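Side-chain contacts in arginyl-tRNA synthetase, putative (Plasmodium falciparum, PDB 5JLD), which probably joins L-arginine to its cognate tRNA at the expense of ATP, as a class I aminoacyl-tRNA synthetase: residues N52-Y57 with Q67-F72; E275-P280 with L332-T337; I448-L453 with K537-M542. All coordinates share one frame; numbering follows the deposited sequence.

Contact 1. Residues N52-Y57 with Q67-F72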
loop_
_atom_site.group_PDB
_atom_site.type_symbol
_atom_site.label_atom_id
_atom_site.label_comp_id
_atom_site.label_asym_id
_atom_site.label_seq_id
_atom_site.Cartn_x
_atom_site.Cartn_y
_atom_site.Cartn_z
ATOM N N ASN A 52 -7.225 31.354 -7.226
ATOM C CA ASN A 52 -7.797 31.576 -5.899
ATOM C C ASN A 52 -7.441 32.944 -5.304
ATOM O O ASN A 52 -8.275 33.585 -4.652
ATOM C CB ASN A 52 -7.374 30.450 -4.965
ATOM C CG ASN A 52 -8.178 29.181 -5.208
ATOM O OD1 ASN A 52 -9.038 29.140 -6.099
ATOM N ND2 ASN A 52 -7.901 28.138 -4.430
ATOM N N ILE A 53 -6.222 33.414 -5.555
ATOM C CA ILE A 53 -5.835 34.733 -5.071
ATOM C C ILE A 53 -6.672 35.799 -5.762
ATOM O O ILE A 53 -7.071 36.778 -5.136
ATOM C CB ILE A 53 -4.336 35.003 -5.287
ATOM C CG1 ILE A 53 -3.507 34.038 -4.436
ATOM C CG2 ILE A 53 -3.990 36.432 -4.902
ATOM C CD1 ILE A 53 -2.018 34.107 -4.677
ATOM N N TYR A 54 -6.950 35.603 -7.051
ATOM C CA TYR A 54 -7.763 36.558 -7.806
ATOM C C TYR A 54 -9.199 36.534 -7.315
ATOM O O TYR A 54 -9.834 37.570 -7.205
ATOM C CB TYR A 54 -7.727 36.268 -9.312
ATOM C CG TYR A 54 -8.567 37.225 -10.142
ATOM C CD1 TYR A 54 -8.221 38.560 -10.259
ATOM C CD2 TYR A 54 -9.702 36.786 -10.812
ATOM C CE1 TYR A 54 -8.982 39.437 -11.014
ATOM C CE2 TYR A 54 -10.470 37.655 -11.572
ATOM C CZ TYR A 54 -10.108 38.977 -11.665
ATOM O OH TYR A 54 -10.863 39.845 -12.422
ATOM N N LYS A 55 -9.713 35.350 -7.007
ATOM C CA LYS A 55 -11.085 35.274 -6.525
ATOM C C LYS A 55 -11.219 35.938 -5.151
ATOM O O LYS A 55 -12.137 36.724 -4.937
ATOM C CB LYS A 55 -11.565 33.818 -6.499
ATOM C CG LYS A 55 -11.724 33.243 -7.909
ATOM C CD LYS A 55 -12.448 31.901 -7.948
ATOM C CE LYS A 55 -11.662 30.789 -7.266
ATOM N NZ LYS A 55 -12.320 29.450 -7.411
ATOM N N LYS A 56 -10.288 35.663 -4.241
ATOM C CA LYS A 56 -10.342 36.259 -2.898
ATOM C C LYS A 56 -10.079 37.770 -2.870
ATOM O O LYS A 56 -10.876 38.541 -2.328
ATOM C CB LYS A 56 -9.339 35.579 -1.971
ATOM C CG LYS A 56 -9.709 34.169 -1.555
ATOM C CD LYS A 56 -8.809 33.680 -0.423
ATOM C CE LYS A 56 -9.009 34.504 0.842
ATOM N NZ LYS A 56 -8.283 33.909 2.005
ATOM N N TYR A 57 -8.954 38.187 -3.443
ATOM C CA TYR A 57 -8.471 39.551 -3.263
ATOM C C TYR A 57 -8.389 40.343 -4.561
ATOM O O TYR A 57 -7.816 41.428 -4.583
ATOM C CB TYR A 57 -7.088 39.539 -2.612
ATOM C CG TYR A 57 -6.966 38.678 -1.370
ATOM C CD1 TYR A 57 -7.680 38.978 -0.213
ATOM C CD2 TYR A 57 -6.119 37.577 -1.348
ATOM C CE1 TYR A 57 -7.564 38.199 0.925
ATOM C CE2 TYR A 57 -5.993 36.787 -0.208
ATOM C CZ TYR A 57 -6.714 37.106 0.924
ATOM O OH TYR A 57 -6.592 36.323 2.057
ATOM N N GLN A 67 -4.881 36.245 -14.878
ATOM C CA GLN A 67 -3.637 36.073 -15.626
ATOM C C GLN A 67 -2.582 37.096 -15.207
ATOM O O GLN A 67 -1.403 36.777 -15.148
ATOM C CB GLN A 67 -3.872 36.148 -17.147
ATOM C CG GLN A 67 -2.611 35.750 -17.935
ATOM C CD GLN A 67 -2.860 35.404 -19.390
ATOM O OE1 GLN A 67 -3.826 35.861 -20.001
ATOM N NE2 GLN A 67 -1.996 34.557 -19.944
ATOM N N LYS A 68 -2.994 38.319 -14.903
ATOM C CA LYS A 68 -2.019 39.301 -14.444
ATOM C C LYS A 68 -1.377 38.915 -13.114
ATOM O O LYS A 68 -0.171 39.092 -12.915
ATOM C CB LYS A 68 -2.652 40.679 -14.347
ATOM C CG LYS A 68 -3.334 41.105 -15.632
ATOM C CD LYS A 68 -3.162 42.583 -15.818
ATOM C CE LYS A 68 -3.831 43.343 -14.692
ATOM N NZ LYS A 68 -4.168 44.717 -15.120
ATOM N N ILE A 69 -2.173 38.349 -12.222
ATOM C CA ILE A 69 -1.640 37.844 -10.966
ATOM C C ILE A 69 -0.638 36.731 -11.257
ATOM O O ILE A 69 0.478 36.719 -10.712
ATOM C CB ILE A 69 -2.771 37.355 -10.045
ATOM C CG1 ILE A 69 -3.661 38.549 -9.661
ATOM C CG2 ILE A 69 -2.222 36.613 -8.805
ATOM C CD1 ILE A 69 -4.657 38.247 -8.529
ATOM N N SER A 70 -0.998 35.820 -12.157
ATOM C CA SER A 70 -0.075 34.724 -12.430
ATOM C C SER A 70 1.230 35.259 -13.028
ATOM O O SER A 70 2.300 34.729 -12.749
ATOM C CB SER A 70 -0.712 33.682 -13.349
ATOM O OG SER A 70 -0.754 34.115 -14.677
ATOM N N GLU A 71 1.133 36.333 -13.810
ATOM C CA GLU A 71 2.314 36.965 -14.396
ATOM C C GLU A 71 3.209 37.631 -13.334
ATOM O O GLU A 71 4.435 37.574 -13.411
ATOM C CB GLU A 71 1.880 37.992 -15.449
ATOM C CG GLU A 71 2.630 37.868 -16.742
ATOM C CD GLU A 71 2.357 36.564 -17.457
ATOM O OE1 GLU A 71 1.181 36.290 -17.751
ATOM O OE2 GLU A 71 3.319 35.824 -17.750
ATOM N N PHE A 72 2.597 38.273 -12.348
ATOM C CA PHE A 72 3.365 38.788 -11.212
ATOM C C PHE A 72 4.120 37.627 -10.491
ATOM O O PHE A 72 5.361 37.686 -10.262
ATOM C CB PHE A 72 2.415 39.539 -10.269
ATOM C CG PHE A 72 3.100 40.327 -9.190
ATOM C CD1 PHE A 72 4.257 41.044 -9.453
ATOM C CD2 PHE A 72 2.558 40.375 -7.910
ATOM C CE1 PHE A 72 4.873 41.783 -8.452
ATOM C CE2 PHE A 72 3.167 41.103 -6.905
ATOM C CZ PHE A 72 4.328 41.806 -7.171
#

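Contact 2. Residues E275-P280 with L332-T337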
loop_
_atom_site.group_PDB
_atom_site.type_symbol
_atom_site.label_atom_id
_atom_site.label_comp_id
_atom_site.label_asym_id
_atom_site.label_seq_id
_atom_site.Cartn_x
_atom_site.Cartn_y
_atom_site.Cartn_z
ATOM N N GLU A 275 -6.870 -11.788 18.848
ATOM C CA GLU A 275 -7.696 -11.247 19.921
ATOM C C GLU A 275 -7.268 -11.795 21.298
ATOM O O GLU A 275 -7.192 -11.049 22.275
ATOM C CB GLU A 275 -9.174 -11.573 19.656
ATOM C CG GLU A 275 -9.737 -10.843 18.437
ATOM C CD GLU A 275 -11.076 -11.384 17.959
ATOM O OE1 GLU A 275 -11.461 -12.515 18.346
ATOM O OE2 GLU A 275 -11.731 -10.675 17.162
ATOM N N SER A 276 -6.974 -13.095 21.356
ATOM C CA SER A 276 -6.593 -13.760 22.612
ATOM C C SER A 276 -5.441 -13.031 23.291
ATOM O O SER A 276 -5.421 -12.895 24.520
ATOM C CB SER A 276 -6.202 -15.224 22.365
ATOM O OG SER A 276 -5.016 -15.328 21.582
ATOM N N PHE A 277 -4.515 -12.528 22.470
ATOM C CA PHE A 277 -3.320 -11.841 22.965
ATOM C C PHE A 277 -3.675 -10.689 23.898
ATOM O O PHE A 277 -2.926 -10.384 24.825
ATOM C CB PHE A 277 -2.453 -11.330 21.799
ATOM C CG PHE A 277 -1.208 -10.583 22.241
ATOM C CD1 PHE A 277 -0.041 -11.271 22.565
ATOM C CD2 PHE A 277 -1.208 -9.202 22.341
ATOM C CE1 PHE A 277 1.109 -10.591 22.975
ATOM C CE2 PHE A 277 -0.061 -8.512 22.762
ATOM C CZ PHE A 277 1.100 -9.210 23.077
ATOM N N TYR A 278 -4.824 -10.057 23.682
ATOM C CA TYR A 278 -5.129 -8.886 24.496
ATOM C C TYR A 278 -5.951 -9.220 25.736
ATOM O O TYR A 278 -6.087 -8.394 26.639
ATOM C CB TYR A 278 -5.836 -7.841 23.645
ATOM C CG TYR A 278 -5.010 -7.473 22.429
ATOM C CD1 TYR A 278 -3.998 -6.511 22.513
ATOM C CD2 TYR A 278 -5.228 -8.097 21.204
ATOM C CE1 TYR A 278 -3.226 -6.156 21.391
ATOM C CE2 TYR A 278 -4.469 -7.761 20.079
ATOM C CZ TYR A 278 -3.463 -6.790 20.183
ATOM O OH TYR A 278 -2.714 -6.470 19.080
ATOM N N VAL A 279 -6.480 -10.438 25.774
ATOM C CA VAL A 279 -7.386 -10.815 26.842
ATOM C C VAL A 279 -6.812 -10.548 28.260
ATOM O O VAL A 279 -7.521 -10.003 29.102
ATOM C CB VAL A 279 -7.810 -12.293 26.675
ATOM C CG1 VAL A 279 -8.507 -12.828 27.933
ATOM C CG2 VAL A 279 -8.719 -12.418 25.438
ATOM N N PRO A 280 -5.523 -10.864 28.513
ATOM C CA PRO A 280 -5.019 -10.586 29.875
ATOM C C PRO A 280 -4.796 -9.104 30.226
ATOM O O PRO A 280 -4.348 -8.844 31.333
ATOM C CB PRO A 280 -3.665 -11.307 29.908
ATOM C CG PRO A 280 -3.691 -12.268 28.747
ATOM C CD PRO A 280 -4.525 -11.590 27.707
ATOM N N LEU A 332 -5.284 -0.926 20.292
ATOM C CA LEU A 332 -4.681 0.378 19.960
ATOM C C LEU A 332 -3.913 0.931 21.177
ATOM O O LEU A 332 -2.826 1.500 21.023
ATOM C CB LEU A 332 -5.736 1.372 19.474
ATOM C CG LEU A 332 -5.238 2.646 18.779
ATOM C CD1 LEU A 332 -4.021 2.413 17.863
ATOM C CD2 LEU A 332 -6.387 3.229 17.969
ATOM N N TYR A 333 -4.480 0.755 22.376
ATOM C CA TYR A 333 -3.750 1.044 23.626
ATOM C C TYR A 333 -2.354 0.410 23.647
ATOM O O TYR A 333 -1.347 1.064 23.964
ATOM C CB TYR A 333 -4.538 0.547 24.851
ATOM C CG TYR A 333 -3.668 0.416 26.090
ATOM C CD1 TYR A 333 -3.401 1.515 26.896
ATOM C CD2 TYR A 333 -3.086 -0.801 26.428
ATOM C CE1 TYR A 333 -2.583 1.398 28.017
ATOM C CE2 TYR A 333 -2.271 -0.924 27.538
ATOM C CZ TYR A 333 -2.032 0.174 28.332
ATOM O OH TYR A 333 -1.229 0.045 29.429
ATOM N N TYR A 334 -2.310 -0.874 23.306
ATOM C CA TYR A 334 -1.074 -1.641 23.306
ATOM C C TYR A 334 -0.094 -1.096 22.270
ATOM O O TYR A 334 1.067 -0.890 22.571
ATOM C CB TYR A 334 -1.358 -3.127 23.043
ATOM C CG TYR A 334 -0.110 -3.986 22.908
ATOM C CD1 TYR A 334 0.547 -4.491 24.030
ATOM C CD2 TYR A 334 0.417 -4.280 21.649
ATOM C CE1 TYR A 334 1.705 -5.284 23.896
ATOM C CE2 TYR A 334 1.552 -5.057 21.507
ATOM C CZ TYR A 334 2.195 -5.551 22.630
ATOM O OH TYR A 334 3.318 -6.313 22.448
ATOM N N ARG A 335 -0.573 -0.860 21.056
ATOM C CA ARG A 335 0.291 -0.385 19.974
ATOM C C ARG A 335 0.875 0.983 20.307
ATOM O O ARG A 335 2.047 1.251 20.036
ATOM C CB ARG A 335 -0.493 -0.357 18.653
ATOM C CG ARG A 335 -0.904 -1.770 18.238
ATOM C CD ARG A 335 -2.022 -1.825 17.214
ATOM N NE ARG A 335 -2.206 -3.209 16.789
ATOM C CZ ARG A 335 -3.090 -3.643 15.894
ATOM N NH1 ARG A 335 -3.915 -2.804 15.261
ATOM N NH2 ARG A 335 -3.129 -4.935 15.612
ATOM N N LEU A 336 0.077 1.828 20.950
ATOM C CA LEU A 336 0.527 3.193 21.237
ATOM C C LEU A 336 1.477 3.271 22.443
ATOM O O LEU A 336 2.491 3.987 22.395
ATOM C CB LEU A 336 -0.682 4.099 21.464
ATOM C CG LEU A 336 -1.457 4.446 20.192
ATOM C CD1 LEU A 336 -2.720 5.181 20.561
ATOM C CD2 LEU A 336 -0.605 5.294 19.257
ATOM N N THR A 337 1.149 2.539 23.512
ATOM C CA THR A 337 1.920 2.649 24.753
ATOM C C THR A 337 3.074 1.641 24.831
ATOM O O THR A 337 4.112 1.936 25.415
ATOM C CB THR A 337 1.016 2.474 26.010
ATOM O OG1 THR A 337 0.513 1.135 26.066
ATOM C CG2 THR A 337 -0.159 3.458 25.980
HETATM O O HOH W 1 -0.434 -5.283 17.919
#

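Contact 3. Residues I448-L453 with K537-M542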
loop_
_atom_site.group_PDB
_atom_site.type_symbol
_atom_site.label_atom_id
_atom_site.label_comp_id
_atom_site.label_asym_id
_atom_site.label_seq_id
_atom_site.Cartn_x
_atom_site.Cartn_y
_atom_site.Cartn_z
ATOM N N ILE A 448 -2.757 -11.706 -10.146
ATOM C CA ILE A 448 -3.765 -11.452 -9.117
ATOM C C ILE A 448 -3.446 -10.179 -8.339
ATOM O O ILE A 448 -4.323 -9.296 -8.150
ATOM C CB ILE A 448 -3.875 -12.654 -8.124
ATOM C CG1 ILE A 448 -4.545 -13.857 -8.796
ATOM C CG2 ILE A 448 -4.625 -12.260 -6.853
ATOM C CD1 ILE A 448 -4.761 -15.052 -7.861
ATOM N N LYS A 449 -2.191 -10.078 -7.891
ATOM C CA LYS A 449 -1.801 -8.925 -7.071
ATOM C C LYS A 449 -1.955 -7.623 -7.837
ATOM O O LYS A 449 -2.536 -6.664 -7.307
ATOM C CB LYS A 449 -0.364 -9.065 -6.549
ATOM C CG LYS A 449 -0.193 -10.183 -5.509
ATOM C CD LYS A 449 1.169 -10.118 -4.854
ATOM C CE LYS A 449 1.427 -11.297 -3.906
ATOM N NZ LYS A 449 2.741 -11.087 -3.212
ATOM N N TYR A 450 -1.439 -7.582 -9.072
ATOM C CA TYR A 450 -1.547 -6.364 -9.887
ATOM C C TYR A 450 -2.991 -6.001 -10.183
ATOM O O TYR A 450 -3.380 -4.840 -10.043
ATOM C CB TYR A 450 -0.803 -6.485 -11.228
ATOM C CG TYR A 450 -0.905 -5.202 -12.028
ATOM C CD1 TYR A 450 -0.097 -4.108 -11.720
ATOM C CD2 TYR A 450 -1.817 -5.073 -13.076
ATOM C CE1 TYR A 450 -0.183 -2.929 -12.426
ATOM C CE2 TYR A 450 -1.915 -3.891 -13.799
ATOM C CZ TYR A 450 -1.091 -2.824 -13.471
ATOM O OH TYR A 450 -1.175 -1.643 -14.169
ATOM N N PHE A 451 -3.784 -6.994 -10.584
ATOM C CA PHE A 451 -5.150 -6.721 -10.996
ATOM C C PHE A 451 -5.908 -6.166 -9.816
ATOM O O PHE A 451 -6.757 -5.296 -9.986
ATOM C CB PHE A 451 -5.853 -7.962 -11.536
ATOM C CG PHE A 451 -7.058 -7.650 -12.392
ATOM C CD1 PHE A 451 -6.906 -7.183 -13.696
ATOM C CD2 PHE A 451 -8.347 -7.820 -11.895
ATOM C CE1 PHE A 451 -8.020 -6.900 -14.497
ATOM C CE2 PHE A 451 -9.463 -7.543 -12.683
ATOM C CZ PHE A 451 -9.301 -7.080 -13.987
ATOM N N ASP A 452 -5.600 -6.642 -8.614
ATOM C CA ASP A 452 -6.272 -6.035 -7.473
ATOM C C ASP A 452 -5.746 -4.620 -7.180
ATOM O O ASP A 452 -6.524 -3.678 -7.040
ATOM C CB ASP A 452 -6.134 -6.904 -6.224
ATOM C CG ASP A 452 -7.078 -6.468 -5.119
ATOM O OD1 ASP A 452 -6.858 -5.356 -4.565
ATOM O OD2 ASP A 452 -8.043 -7.233 -4.822
ATOM N N LEU A 453 -4.433 -4.468 -7.076
ATOM C CA LEU A 453 -3.878 -3.195 -6.616
ATOM C C LEU A 453 -4.060 -2.061 -7.628
ATOM O O LEU A 453 -4.009 -0.902 -7.245
ATOM C CB LEU A 453 -2.391 -3.344 -6.258
ATOM C CG LEU A 453 -2.118 -4.252 -5.043
ATOM C CD1 LEU A 453 -0.641 -4.240 -4.654
ATOM C CD2 LEU A 453 -2.992 -3.851 -3.848
ATOM N N LYS A 537 -2.198 4.337 -7.312
ATOM C CA LYS A 537 -1.342 5.370 -7.895
ATOM C C LYS A 537 0.031 4.817 -8.243
ATOM O O LYS A 537 0.604 5.194 -9.253
ATOM C CB LYS A 537 -1.218 6.558 -6.950
ATOM C CG LYS A 537 -2.468 7.421 -6.891
ATOM C CD LYS A 537 -2.793 7.926 -8.298
ATOM C CE LYS A 537 -3.599 9.218 -8.286
ATOM N NZ LYS A 537 -3.856 9.693 -9.675
ATOM N N LEU A 538 0.539 3.886 -7.430
ATOM C CA LEU A 538 1.831 3.262 -7.711
ATOM C C LEU A 538 1.691 2.343 -8.933
ATOM O O LEU A 538 2.495 2.411 -9.864
ATOM C CB LEU A 538 2.355 2.500 -6.476
ATOM C CG LEU A 538 3.660 1.698 -6.557
ATOM C CD1 LEU A 538 4.789 2.537 -7.144
ATOM C CD2 LEU A 538 4.058 1.161 -5.161
ATOM N N ALA A 539 0.641 1.524 -8.958
ATOM C CA ALA A 539 0.420 0.622 -10.093
ATOM C C ALA A 539 0.316 1.428 -11.403
ATOM O O ALA A 539 0.960 1.124 -12.428
ATOM C CB ALA A 539 -0.842 -0.204 -9.868
ATOM N N GLU A 540 -0.502 2.469 -11.340
ATOM C CA GLU A 540 -0.651 3.428 -12.423
ATOM C C GLU A 540 0.735 3.915 -12.876
ATOM O O GLU A 540 1.087 3.847 -14.058
ATOM C CB GLU A 540 -1.459 4.623 -11.944
ATOM C CG GLU A 540 -2.899 4.700 -12.301
ATOM C CD GLU A 540 -3.394 6.130 -12.111
ATOM O OE1 GLU A 540 -2.639 7.064 -12.486
ATOM O OE2 GLU A 540 -4.504 6.324 -11.572
ATOM N N TYR A 541 1.523 4.369 -11.898
ATOM C CA TYR A 541 2.827 4.949 -12.170
ATOM C C TYR A 541 3.611 3.938 -12.966
ATOM O O TYR A 541 4.246 4.259 -13.996
ATOM C CB TYR A 541 3.552 5.298 -10.869
ATOM C CG TYR A 541 4.989 5.708 -11.077
ATOM C CD1 TYR A 541 5.310 7.028 -11.382
ATOM C CD2 TYR A 541 6.022 4.780 -10.988
ATOM C CE1 TYR A 541 6.621 7.414 -11.575
ATOM C CE2 TYR A 541 7.341 5.161 -11.189
ATOM C CZ TYR A 541 7.631 6.485 -11.485
ATOM O OH TYR A 541 8.932 6.893 -11.685
ATOM N N MET A 542 3.479 2.690 -12.523
ATOM C CA MET A 542 4.312 1.640 -13.051
ATOM C C MET A 542 3.892 1.411 -14.472
ATOM O O MET A 542 4.732 1.312 -15.369
ATOM C CB MET A 542 4.189 0.354 -12.222
ATOM C CG MET A 542 5.155 -0.715 -12.689
ATOM S SD MET A 542 5.039 -2.243 -11.737
ATOM C CE MET A 542 3.318 -2.661 -12.018
#

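Contact 1. Residues N52-Y57 with Q67-F72
Tyr-54 and Ile-69 bring the two helical segments together, with their CA atoms 7.0 Å apart. Segment 52-57 belongs to helix 49-57, and segment 67-72 to helix 66-75. Each segment keeps the regular helical bonds. The amide N of Tyr-57 bonds to the O of Ile-53, and the N of Phe-72 to the O of Lys-68.

Ile-69 does the reaching. Its CG1 lies anti to the carbonyl carbon (chi1 -64°), and the chain then runs on extended to CD1. This methyl comes to 3.6 Å from CA of Tyr-54 and 3.7 Å from CB of the same residue. It rests against the root of the tyrosine. It also meets the rim of the ring, lying near the ring plane, where CD1 of Tyr-54 is 4.0 Å from CD1 of Ile-69. The two side chains cross at about a right angle. The same methyl meets Ile-53, whose CG2 stands 4.1 Å from CD1 of Ile-69. One branch tip thus serves two consecutive residues of the facing helix.

Both segments lie in the N-terminal domain of arginyl-tRNA synthetases. Helices 49-57 and 66-75 follow one another in the chain and are joined by a short, mostly loop connection, so this is a local helix-helix pairing. The domain also holds a four-stranded antiparallel sheet. Ile-69 touches Ala-50 of the first helix as well, and Tyr-63 of the connection.

The contact is apolar and small, burying 141 Å² in all. Ile-53 and Ile-69 are buried, while Tyr-54 is partly exposed.

Contact 2. Residues E275-P280 with L332-T337
Phe-277 comes first along segment 275-280, and it meets Tyr-334 of helix 326-337. Its edge points at one face of the tyrosine ring. The centroids are 5.2 Å apart and the planes stand at 79°, a T-shaped pair. The touching atom is CE2 of Phe-277, 3.7 Å from CZ of Tyr-334. It sits over the face but toward the rim, on the hydroxyl side. Phe-277 has CG anti to its own N (chi1 179°), which carries the ring out to the helix.

Tyr-278 follows with the other first torsion: CG is anti to the carbonyl carbon. Its ring approaches the base of Tyr-334, where CE1 of Tyr-278 lies 3.9 Å from CB of Tyr-334. This second pair is an offset edge-to-face one, with centroids 6.0 Å apart. Tyr-278 also takes CD2 of Phe-277 over the centre of its own face. The three rings form an aromatic cluster.

The hydroxyl of Tyr-278 goes on toward Arg-335. A water bridges them, 2.8 Å from OH of Tyr-278 and 3.0 Å from NE of Arg-335. It accepts from NE and lies at the edge of the guanidinium, in its plane. Arg-335 also forms a salt bridge through NH1 with Asp-137, at the end of strand 133-137.

Both segments belong to the class I catalytic domain, where the contact joins the loop after strand 271-272 to helix 326-337. Its chemistry is mainly aromatic, and its polar link runs through water. The bridge and the Asp-137 carboxylate use different nitrogens of Arg-335, which together should limit rotation of the guanidinium.

Contact 3. Residues I448-L453 with K537-M542
Tyr-450 carries this contact, meeting both Ala-539 and Met-542 of the facing helix. Its CG lies anti to the backbone N (chi1 -179°). The CB bond does not point at the other helix, but this torsion brings the end of the ring across to it. The atom in use is CE1. It stands 3.5 Å from CE of Met-542 and 3.8 Å from CB of Ala-539.

Met-542 runs extended from its backbone to SD, with CG anti to N. It then bends at the last torsion (chi3 59°). The bend sets its terminal methyl beside the tyrosine, where CE of Met-542 is also 3.7 Å from CD1 of Tyr-450. The side chains meet at a slant. The methyl, and not the sulfur, makes these nearest approaches.

Ala-539 has only its CB to offer, and this points at helix 436-453. It also comes to 4.2 Å from the backbone O of Leu-453. The CA atoms of Leu-453 and Ala-539 are 6.7 Å apart, the nearest backbone pair here. The segment axes approach to 9.9 Å at an angle of 112°.

All four touching residues are buried. The hydroxyl of Tyr-450 bonds to OD1 of Asn-474, a partner that can steady the ring position. Met-542 packs further on Leu-578 and Cys-581 of helix 564-584.

Segment 448-453 belongs to the catalytic part of the chain and 537-542 to the DALR anticodon-binding domain. This is a crossed helix-helix packing between the class I catalytic part and the helical DALR bundle.

Overall arrangement
The three contacts sample three parts of one chain, in series along the sequence. Contact 1 lies in the N-terminal domain, contact 2 in the catalytic domain, and contact 3 between the catalytic and DALR parts. None touches another. Contacts 1 and 2 are furthest apart, with about 53 Å between centres and about 34 Å between nearest atoms. Contact 3 is the most central, about 10 Å from the centre of the chain. Its centre is about 39 Å from that of contact 1 and about 33 Å from that of contact 2. Contact 2 borders the parallel sheet on which, as in other class I synthetases, ATP probably binds. Contacts 1 and 3 are helix packings.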